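Local coordinates for putative transcription protein (PDB 4GCV) that probably acts as a DNA-binding transcriptional regulator of the HxlR-type helix-turn-helix family, putatively one that senses oxidative stress, at residues C11-S16 and W99-Y104; I26-D31 and R44-A49; L65-P70 and Q79-A84; A95-G100 and Q109-V114. The protein carries 2 engineered substitutions. All blocks are in the same frame, centred on the assembly; numbering follows the deposited sequence.

Contacts 2 and 4 are buried and mainly apolar: contact 2 packs helix 23-33 on the first helix of the helix-turn-helix, 39-46, and contact 4 seats strand 111-115 on helix 84-101. Contacts 1 and 3 lie partly at the surface and differ in chemistry. In contact 3 the backbone hydrogen bonds of a hairpin do the holding, whereas contact 1 mixes close helix packing with a water bridge. Contacts 1 and 4 share W99 and G100 and use overlapping parts at the C-terminal end of helix 84-101; N101 of the one meets V111 of the other. Contact 2 joins contact 3 through M29 against L65 and L66, and contact 4 through I26 against F96.

Contact 1 (C11-S16 and W99-Y104); sequences CPIARS and WGNRHY
P12 opens helix 12-19, a place that suits proline because the first turn of a helix asks for no amide hydrogen. Its CB rests obliquely against the outer end of the Y104 ring, 3.8 Å from Y104 OH. A type II turn from N101 to Y104, with Y104 N bonded to N101 O at 2.9 Å, reverses the chain and brings Y104 back beside P12.

I13 makes the tightest approach. Its CG1 stands anti to the backbone N (chi1 -153°) and drops onto bare backbone, 3.7 Å from G100 CA. Glycine fits here because nothing projects between the helices, and the CA atoms of I13 and G100 come within 5.2 Å of each other. I13 CD1 continues obliquely across the amide of N101, whose ND2 is hydrogen-bonded to V111 O.

One turn on, S16 presents CB to the rim of the W99 indole, 4.0 Å from W99 CZ3, while S16 O lies at the ring edge, in plane. S16 OG shares a water, at 2.5 Å, and that water donates to G100 O at 2.8 Å. K85 of the second subunit also bonds S16 OG through its NZ, and W99 NE1 donates to the backbone O of that same K85.

The start of helix 12-19 thus lies against the C-terminal end of helix 84-101, beside strand 111-115 and facing the second subunit.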
# COMPACT_ATOMS: atom_id res chain seq x y z
N CYS B 11 18.33 0.79 -7.67
CA CYS B 11 18.18 -0.71 -7.73
C CYS B 11 16.74 -1.09 -8.15
O CYS B 11 15.88 -0.27 -8.14
CB CYS B 11 18.55 -1.30 -6.35
SG CYS B 11 17.49 -0.68 -5.05
N PRO B 12 16.50 -2.35 -8.55
CA PRO B 12 15.14 -2.65 -9.00
C PRO B 12 13.97 -2.32 -8.07
O PRO B 12 12.97 -1.81 -8.56
CB PRO B 12 15.21 -4.16 -9.29
CG PRO B 12 16.72 -4.34 -9.79
CD PRO B 12 17.45 -3.46 -8.82
N ILE B 13 14.04 -2.58 -6.76
CA ILE B 13 12.88 -2.28 -5.91
C ILE B 13 12.64 -0.76 -5.75
O ILE B 13 11.50 -0.33 -5.68
CB ILE B 13 12.98 -2.92 -4.52
CG1 ILE B 13 11.59 -3.17 -3.95
CG2 ILE B 13 13.81 -2.08 -3.60
CD1 ILE B 13 11.54 -3.59 -2.49
N ALA B 14 13.70 0.05 -5.71
CA ALA B 14 13.53 1.51 -5.62
C ALA B 14 12.82 2.04 -6.88
O ALA B 14 11.88 2.85 -6.81
CB ALA B 14 14.91 2.22 -5.41
N ARG B 15 13.26 1.54 -8.02
CA ARG B 15 12.66 1.91 -9.29
C ARG B 15 11.17 1.56 -9.38
O ARG B 15 10.37 2.42 -9.76
CB ARG B 15 13.47 1.32 -10.47
CG ARG B 15 14.63 2.26 -10.98
CD ARG B 15 15.28 1.67 -12.25
NE ARG B 15 15.72 2.69 -13.23
CZ ARG B 15 17.00 2.94 -13.54
NH1 ARG B 15 17.99 2.26 -12.95
NH2 ARG B 15 17.31 3.87 -14.44
N SER B 16 10.78 0.33 -9.02
CA SER B 16 9.37 -0.05 -9.00
C SER B 16 8.55 0.81 -8.04
O SER B 16 7.44 1.20 -8.36
CB SER B 16 9.19 -1.49 -8.54
OG SER B 16 9.66 -2.39 -9.51
N TRP B 99 5.47 -6.64 -2.29
CA TRP B 99 5.14 -6.41 -3.69
C TRP B 99 6.36 -6.15 -4.59
O TRP B 99 6.48 -6.80 -5.62
CB TRP B 99 4.19 -5.23 -3.83
CG TRP B 99 3.92 -4.90 -5.24
CD1 TRP B 99 3.10 -5.56 -6.10
CD2 TRP B 99 4.50 -3.81 -5.97
NE1 TRP B 99 3.12 -4.94 -7.35
CE2 TRP B 99 3.97 -3.86 -7.27
CE3 TRP B 99 5.38 -2.77 -5.63
CZ2 TRP B 99 4.31 -2.91 -8.25
CZ3 TRP B 99 5.72 -1.84 -6.61
CH2 TRP B 99 5.18 -1.93 -7.90
N GLY B 100 7.21 -5.21 -4.21
CA GLY B 100 8.41 -4.84 -4.95
C GLY B 100 9.38 -6.01 -5.05
O GLY B 100 10.02 -6.19 -6.06
N ASN B 101 9.47 -6.81 -4.00
CA ASN B 101 10.38 -7.97 -3.98
C ASN B 101 9.83 -9.22 -4.66
O ASN B 101 10.53 -10.18 -4.85
CB ASN B 101 10.84 -8.27 -2.58
CG ASN B 101 12.06 -7.46 -2.19
OD1 ASN B 101 12.85 -7.05 -3.06
ND2 ASN B 101 12.22 -7.23 -0.88
N ARG B 102 8.57 -9.19 -5.04
CA ARG B 102 7.93 -10.28 -5.76
C ARG B 102 8.76 -10.64 -6.99
O ARG B 102 9.14 -9.74 -7.77
CB ARG B 102 6.58 -9.76 -6.21
CG ARG B 102 5.35 -10.52 -5.73
CD ARG B 102 5.57 -11.49 -4.58
NE ARG B 102 5.64 -12.84 -5.10
CZ ARG B 102 4.62 -13.48 -5.64
NH1 ARG B 102 3.45 -12.86 -5.74
NH2 ARG B 102 4.76 -14.73 -6.10
N HIS B 103 9.08 -11.92 -7.15
CA HIS B 103 9.86 -12.36 -8.32
C HIS B 103 11.33 -11.94 -8.28
O HIS B 103 12.00 -11.99 -9.31
CB HIS B 103 9.28 -11.84 -9.65
CG HIS B 103 7.81 -12.10 -9.81
ND1 HIS B 103 7.24 -13.33 -9.60
CD2 HIS B 103 6.80 -11.27 -10.17
CE1 HIS B 103 5.94 -13.26 -9.82
NE2 HIS B 103 5.65 -12.02 -10.17
N TYR B 104 11.83 -11.51 -7.12
CA TYR B 104 13.27 -11.25 -7.01
C TYR B 104 13.81 -12.22 -6.00
O TYR B 104 13.17 -12.47 -4.98
CB TYR B 104 13.57 -9.78 -6.66
CG TYR B 104 13.46 -8.91 -7.88
CD1 TYR B 104 14.54 -8.76 -8.73
CD2 TYR B 104 12.25 -8.32 -8.23
CE1 TYR B 104 14.44 -8.01 -9.89
CE2 TYR B 104 12.13 -7.55 -9.38
CZ TYR B 104 13.24 -7.40 -10.21
OH TYR B 104 13.16 -6.66 -11.37
O HOH W 1 9.69 -4.56 -8.34

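Contact 2 (I26-D31 and R44-A49); sequences ILIMRD and RSLDIA
L46 overlaps the flank of helix 23-33 with both of its methyls, a branched apolar knob at the end of helix 39-46. CD2 meets I28 almost at a right angle, 3.6 Å from I28 CG1, while CD1 lies 4.1 Å from L27 CB. L27 and I28 are neighbours in sequence, so the leucine rests against two adjoining side chains of one helical turn. I28 turns CG1 toward L46 by keeping it anti to the carbonyl carbon (chi1 -60°); it also packs on R56, L57 and L60 of helix 50-62, which makes it a shared core residue.

One turn beyond L27, D31 and L46 meet tip to tip, modelled too close for the detail to be trusted. S45 OG gives D31 OD2 a weak hydrogen bond at 3.4 Å, with the position of OD2 not well fixed. R30 NH1 stands 3.8 Å from D31 OD1, a long ion pair that may temper the charge. At the other rim, L46 O accepts a hydrogen bond from R155 of the second subunit.

After L46 the chain leaves the helix at D47 with a positive phi of 47°, and A49 stands at the N-cap position of helix 50-62. Two helices joined by such a short turn, packed against a preceding helix through buried aliphatic residues, form the helix-turn-helix core expected of an HxlR-type regulator.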
# COMPACT_ATOMS: atom_id res chain seq x y z
N ILE B 26 7.80 5.62 1.89
CA ILE B 26 8.17 4.44 2.68
C ILE B 26 9.37 4.71 3.53
O ILE B 26 9.41 4.31 4.67
CB ILE B 26 8.36 3.23 1.79
CG1 ILE B 26 7.00 2.77 1.28
CG2 ILE B 26 9.12 2.11 2.51
CD1 ILE B 26 7.15 1.91 -0.01
N LEU B 27 10.34 5.43 2.99
CA LEU B 27 11.58 5.65 3.71
C LEU B 27 11.32 6.61 4.84
O LEU B 27 11.75 6.38 5.96
CB LEU B 27 12.66 6.16 2.73
CG LEU B 27 13.27 5.13 1.77
CD1 LEU B 27 14.41 5.81 1.00
CD2 LEU B 27 13.83 3.89 2.51
N ILE B 28 10.60 7.69 4.58
CA ILE B 28 10.29 8.66 5.62
C ILE B 28 9.38 8.08 6.71
O ILE B 28 9.68 8.19 7.91
CB ILE B 28 9.66 9.95 5.01
CG1 ILE B 28 10.64 10.60 4.03
CG2 ILE B 28 9.27 10.93 6.09
CD1 ILE B 28 9.93 11.55 3.04
N MSE B 29 8.30 7.41 6.32
CA MSE B 29 7.44 6.79 7.33
C MSE B 29 8.22 5.82 8.21
O MSE B 29 8.11 5.86 9.46
CB MSE B 29 6.23 6.12 6.69
CG MSE B 29 5.24 7.10 6.11
SE MSE B 29 4.63 8.36 7.57
CE MSE B 29 3.39 7.07 8.35
N ARG B 30 9.04 4.97 7.59
CA ARG B 30 9.89 4.08 8.35
C ARG B 30 10.74 4.80 9.40
O ARG B 30 10.77 4.40 10.57
CB ARG B 30 10.80 3.31 7.39
CG ARG B 30 11.57 2.23 8.03
CD ARG B 30 12.54 1.54 7.03
NE ARG B 30 13.44 0.67 7.77
CZ ARG B 30 14.51 1.10 8.42
NH1 ARG B 30 14.83 2.39 8.39
NH2 ARG B 30 15.27 0.24 9.11
N ASP B 31 11.43 5.85 8.99
CA ASP B 31 12.26 6.61 9.93
C ASP B 31 11.42 7.30 10.99
O ASP B 31 11.86 7.41 12.13
CB ASP B 31 13.04 7.71 9.20
CG ASP B 31 14.26 7.21 8.48
OD1 ASP B 31 14.84 6.18 8.90
OD2 ASP B 31 14.67 7.88 7.48
N ARG B 44 19.52 14.20 6.72
CA ARG B 44 20.84 13.61 6.79
C ARG B 44 20.72 12.11 6.62
O ARG B 44 21.49 11.48 5.89
CB ARG B 44 21.55 13.88 8.13
CG ARG B 44 21.52 15.28 8.68
CD ARG B 44 22.61 16.13 8.15
NE ARG B 44 22.83 17.35 8.93
CZ ARG B 44 22.37 18.56 8.62
NH1 ARG B 44 21.61 18.73 7.52
NH2 ARG B 44 22.66 19.60 9.40
N SER B 45 19.76 11.53 7.30
CA SER B 45 19.63 10.09 7.29
C SER B 45 19.21 9.54 5.93
O SER B 45 19.79 8.55 5.45
CB SER B 45 18.68 9.63 8.39
OG SER B 45 17.98 8.51 7.89
N LEU B 46 18.26 10.20 5.28
CA LEU B 46 17.76 9.77 3.97
C LEU B 46 18.53 10.32 2.74
O LEU B 46 18.27 9.96 1.58
CB LEU B 46 16.28 10.12 3.90
CG LEU B 46 15.21 9.05 4.23
CD1 LEU B 46 15.67 7.79 5.06
CD2 LEU B 46 14.02 9.70 4.80
N ASP B 47 19.47 11.19 3.00
CA ASP B 47 20.21 11.86 1.91
C ASP B 47 19.31 12.41 0.81
O ASP B 47 19.53 12.13 -0.38
CB ASP B 47 21.29 10.95 1.30
CG ASP B 47 22.28 11.73 0.52
OD1 ASP B 47 22.47 12.92 0.89
OD2 ASP B 47 22.86 11.19 -0.46
N ILE B 48 18.33 13.21 1.22
CA ILE B 48 17.33 13.77 0.32
C ILE B 48 17.42 15.29 0.35
O ILE B 48 17.59 15.88 1.42
CB ILE B 48 15.91 13.26 0.72
CG1 ILE B 48 14.75 14.01 0.04
CG2 ILE B 48 15.69 13.32 2.26
CD1 ILE B 48 13.42 13.20 0.23
N ALA B 49 17.31 15.93 -0.81
CA ALA B 49 17.30 17.38 -0.86
C ALA B 49 16.08 17.98 -0.12
O ALA B 49 15.03 17.38 -0.14
CB ALA B 49 17.33 17.88 -2.34

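Contact 3 (L65-P70 and Q79-A84); sequences LLERQP and QYVPTA
Four backbone hydrogen bonds form the inner shell, two for each hydrogen-bonded pair of antiparallel strands 66-73 and 76-82. E67 N reaches V81 O at 2.9 Å and nearly straight (169°), and V81 N returns to E67 O at 3.0 Å. Q69 and Q79 repeat the exchange, with Q69 N to Q79 O at 2.9 Å. Beyond the last bridge, T83 N makes a weaker bond to L65 O at 3.3 Å.

On the face of Q69 and Q79 the two amides cross obliquely, and Q79 NE2 gives Q69 OE1 a weak bond, bent to 118°. Q69 then lies across V81. On the face of R68 and Y80 the arginine runs alongside the ring, with R68 CG 3.6 Å from Y80 CE2; Y78 makes a cation-pi contact with R68.

Further out, L66 packs on M29, A32, L60 and V61, while Y80 lies on L57, anchoring the hairpin to helices 23-33 and 50-62.

The hairpin corresponds to the wing of the winged helix-turn-helix fold, as in HxlR-type regulators. Backbone hydrogen bonds set its register. Exposed R68 makes a long, weak ion pair with a phosphate probably from the crystallisation liquor, so DNA attraction remains only a possibility.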
# COMPACT_ATOMS: atom_id res chain seq x y z
N LEU B 65 -1.11 10.95 7.98
CA LEU B 65 -0.20 9.94 8.45
C LEU B 65 0.85 10.45 9.44
O LEU B 65 1.37 9.69 10.27
CB LEU B 65 0.51 9.36 7.24
CG LEU B 65 0.03 8.05 6.63
CD1 LEU B 65 -1.34 7.53 7.05
CD2 LEU B 65 0.12 8.17 5.14
N LEU B 66 1.22 11.72 9.31
CA LEU B 66 2.11 12.34 10.29
C LEU B 66 1.41 13.59 10.77
O LEU B 66 0.56 14.10 10.07
CB LEU B 66 3.46 12.74 9.65
CG LEU B 66 4.44 11.65 9.21
CD1 LEU B 66 5.42 12.33 8.37
CD2 LEU B 66 5.14 10.98 10.40
N GLU B 67 1.77 14.06 11.95
CA GLU B 67 1.28 15.35 12.40
C GLU B 67 2.48 16.20 12.78
O GLU B 67 3.48 15.69 13.25
CB GLU B 67 0.25 15.21 13.55
CG GLU B 67 0.86 14.63 14.80
CD GLU B 67 -0.06 14.67 16.01
OE1 GLU B 67 0.47 14.82 17.15
OE2 GLU B 67 -1.31 14.56 15.82
N ARG B 68 2.39 17.49 12.52
CA ARG B 68 3.45 18.43 12.80
C ARG B 68 3.21 18.93 14.20
O ARG B 68 2.05 19.15 14.60
CB ARG B 68 3.31 19.60 11.85
CG ARG B 68 4.56 20.00 11.13
CD ARG B 68 4.27 20.77 9.83
NE ARG B 68 3.42 21.92 10.04
CZ ARG B 68 3.58 23.09 9.42
NH1 ARG B 68 4.57 23.26 8.56
NH2 ARG B 68 2.74 24.11 9.67
N GLN B 69 4.27 19.11 14.96
CA GLN B 69 4.12 19.65 16.29
C GLN B 69 5.29 20.55 16.61
O GLN B 69 6.41 20.22 16.24
CB GLN B 69 3.86 18.56 17.33
CG GLN B 69 5.01 17.65 17.66
CD GLN B 69 4.64 16.56 18.69
OE1 GLN B 69 5.38 16.34 19.65
NE2 GLN B 69 3.52 15.86 18.46
N PRO B 70 5.03 21.73 17.24
CA PRO B 70 6.06 22.71 17.56
C PRO B 70 7.28 22.07 18.21
O PRO B 70 7.17 21.05 18.89
CB PRO B 70 5.37 23.66 18.54
CG PRO B 70 3.97 23.62 18.16
CD PRO B 70 3.69 22.22 17.62
N GLN B 79 8.72 19.34 14.51
CA GLN B 79 9.01 17.92 14.36
C GLN B 79 7.76 17.22 13.81
O GLN B 79 6.65 17.80 13.85
CB GLN B 79 9.35 17.29 15.70
CG GLN B 79 8.30 17.53 16.80
CD GLN B 79 8.82 17.18 18.20
OE1 GLN B 79 9.99 16.79 18.36
NE2 GLN B 79 7.96 17.31 19.22
N TYR B 80 7.96 15.98 13.35
CA TYR B 80 6.94 15.23 12.63
C TYR B 80 6.78 13.89 13.29
O TYR B 80 7.71 13.09 13.32
CB TYR B 80 7.35 15.02 11.15
CG TYR B 80 7.56 16.32 10.45
CD1 TYR B 80 8.72 17.05 10.64
CD2 TYR B 80 6.58 16.85 9.65
CE1 TYR B 80 8.89 18.29 10.03
CE2 TYR B 80 6.75 18.07 9.01
CZ TYR B 80 7.90 18.78 9.20
OH TYR B 80 8.07 20.00 8.61
N VAL B 81 5.61 13.62 13.81
CA VAL B 81 5.46 12.45 14.61
C VAL B 81 4.33 11.63 14.02
O VAL B 81 3.34 12.21 13.57
CB VAL B 81 5.20 12.82 16.11
CG1 VAL B 81 5.79 14.15 16.44
CG2 VAL B 81 3.77 12.83 16.41
N PRO B 82 4.45 10.30 14.03
CA PRO B 82 3.38 9.53 13.46
C PRO B 82 2.10 9.60 14.26
O PRO B 82 2.07 9.80 15.44
CB PRO B 82 3.93 8.08 13.45
CG PRO B 82 5.44 8.24 13.80
CD PRO B 82 5.43 9.42 14.69
N THR B 83 1.05 9.34 13.55
CA THR B 83 -0.30 9.54 13.93
C THR B 83 -0.75 8.09 14.12
O THR B 83 -0.02 7.12 13.73
CB THR B 83 -0.85 10.17 12.64
OG1 THR B 83 -1.42 11.46 12.89
CG2 THR B 83 -1.65 9.26 11.82
N ALA B 84 -1.94 7.90 14.65
CA ALA B 84 -2.43 6.55 14.82
C ALA B 84 -2.59 5.84 13.45
O ALA B 84 -2.11 4.72 13.25
CB ALA B 84 -3.75 6.53 15.70

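Contact 4 (A95-G100 and Q109-V114); sequences AFVAWG and QSVQLV
The main bump is V97 on helix 84-101, and the hollow that takes it lies on strand 111-115 between V111 and L113. In an extended strand these two residues turn to the helix while Q112, between them, turns away, so a shallow saddle of bare backbone is left over Q112. V97 CG2 settles into it, 4.0 Å from L113 N and 4.1 Å from L113 CB, with the looser wall formed by V111 CG1 at 4.4 Å. A valine suits the spot because its short branched side chain places CG2 in the hollow, although its chi1 of -11° is unusual, close to eclipsed.

L113 supplies the answering bump. Its CG stands anti to the backbone N (chi1 -177°), which sends the branched end along the helix surface, where CD2 meets A98 CB at 4.2 Å. Alanine gives only a low methyl here, and one leucine methyl reaches it. L113 also packs on M94 of the same helix and on V122 and F125 of strand 122-129, while V111 touches I13 of helix 12-19.

Helix segment 95-100 and strand segment 111-114 cross steeply, at 121° between their directions, with their axes 8.1 Å apart at closest, so the contact stays small and depends on these few methyls.

No hydrogen bond joins segments 95-100 and 109-114, and what holds these two together is apolar burial. Just beyond, N101 at the C-terminal end of the helix holds V111 O through its ND2. L113 pairs with V122, and residues 112-114 with an antiparallel strand of the second subunit, so the apolar seat adjoins a sheet that continues through the dimer interface.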
# COMPACT_ATOMS: atom_id res chain seq x y z
N ALA B 95 3.71 -4.19 2.92
CA ALA B 95 3.14 -4.78 1.75
C ALA B 95 3.81 -4.23 0.50
O ALA B 95 4.05 -5.01 -0.39
CB ALA B 95 1.63 -4.57 1.71
N PHE B 96 4.08 -2.92 0.40
CA PHE B 96 4.69 -2.40 -0.82
C PHE B 96 6.03 -3.08 -1.01
O PHE B 96 6.41 -3.34 -2.15
CB PHE B 96 4.92 -0.88 -0.78
CG PHE B 96 3.75 -0.06 -1.31
CD1 PHE B 96 3.56 0.11 -2.67
CD2 PHE B 96 2.80 0.50 -0.43
CE1 PHE B 96 2.47 0.85 -3.16
CE2 PHE B 96 1.71 1.22 -0.93
CZ PHE B 96 1.56 1.40 -2.28
N VAL B 97 6.76 -3.35 0.08
CA VAL B 97 8.00 -4.02 -0.14
C VAL B 97 7.92 -5.48 -0.58
O VAL B 97 8.67 -5.86 -1.44
CB VAL B 97 9.16 -3.68 0.86
CG1 VAL B 97 8.91 -2.46 1.77
CG2 VAL B 97 9.83 -4.85 1.46
N ALA B 98 6.94 -6.24 -0.05
CA ALA B 98 6.70 -7.60 -0.42
C ALA B 98 6.31 -7.60 -1.91
O ALA B 98 6.79 -8.43 -2.68
CB ALA B 98 5.59 -8.26 0.47
N TRP B 99 5.47 -6.64 -2.29
CA TRP B 99 5.14 -6.41 -3.69
C TRP B 99 6.36 -6.15 -4.59
O TRP B 99 6.48 -6.80 -5.62
CB TRP B 99 4.19 -5.23 -3.83
CG TRP B 99 3.92 -4.90 -5.24
CD1 TRP B 99 3.10 -5.56 -6.10
CD2 TRP B 99 4.50 -3.81 -5.97
NE1 TRP B 99 3.12 -4.94 -7.35
CE2 TRP B 99 3.97 -3.86 -7.27
CE3 TRP B 99 5.38 -2.77 -5.63
CZ2 TRP B 99 4.31 -2.91 -8.25
CZ3 TRP B 99 5.72 -1.84 -6.61
CH2 TRP B 99 5.18 -1.93 -7.90
N GLY B 100 7.21 -5.21 -4.21
CA GLY B 100 8.41 -4.84 -4.95
C GLY B 100 9.38 -6.01 -5.05
O GLY B 100 10.02 -6.19 -6.06
N GLN B 109 18.62 -8.87 -3.09
CA GLN B 109 17.65 -7.84 -2.78
C GLN B 109 18.33 -6.73 -1.99
O GLN B 109 19.14 -7.01 -1.11
CB GLN B 109 16.49 -8.41 -1.99
CG GLN B 109 15.54 -9.15 -2.80
CD GLN B 109 14.57 -9.96 -1.98
OE1 GLN B 109 13.61 -10.51 -2.52
NE2 GLN B 109 14.84 -10.08 -0.68
N SER B 110 18.00 -5.49 -2.32
CA SER B 110 18.55 -4.34 -1.59
C SER B 110 17.72 -4.01 -0.37
O SER B 110 18.21 -3.44 0.60
CB SER B 110 18.70 -3.12 -2.53
OG SER B 110 19.88 -3.26 -3.36
N VAL B 111 16.43 -4.37 -0.42
CA VAL B 111 15.50 -4.09 0.69
C VAL B 111 14.72 -5.36 1.03
O VAL B 111 14.24 -6.05 0.14
CB VAL B 111 14.52 -2.94 0.33
CG1 VAL B 111 13.62 -2.61 1.45
CG2 VAL B 111 15.29 -1.67 -0.09
N GLN B 112 14.56 -5.66 2.31
CA GLN B 112 13.90 -6.89 2.71
C GLN B 112 12.95 -6.68 3.88
O GLN B 112 13.25 -5.96 4.84
CB GLN B 112 14.92 -7.92 3.15
CG GLN B 112 15.77 -8.41 2.06
CD GLN B 112 16.69 -9.52 2.50
OE1 GLN B 112 17.15 -9.55 3.65
NE2 GLN B 112 17.00 -10.43 1.58
N LEU B 113 11.81 -7.37 3.79
CA LEU B 113 10.92 -7.56 4.91
C LEU B 113 11.40 -8.81 5.63
O LEU B 113 11.40 -9.90 5.02
CB LEU B 113 9.49 -7.68 4.35
CG LEU B 113 8.26 -7.81 5.24
CD1 LEU B 113 8.10 -6.57 6.14
CD2 LEU B 113 7.00 -8.07 4.39
N VAL B 114 11.85 -8.65 6.89
CA VAL B 114 12.32 -9.75 7.74
C VAL B 114 11.63 -9.85 9.11
O VAL B 114 10.94 -8.93 9.55
CB VAL B 114 13.85 -9.72 8.01
CG1 VAL B 114 14.66 -9.73 6.72
CG2 VAL B 114 14.25 -8.55 8.87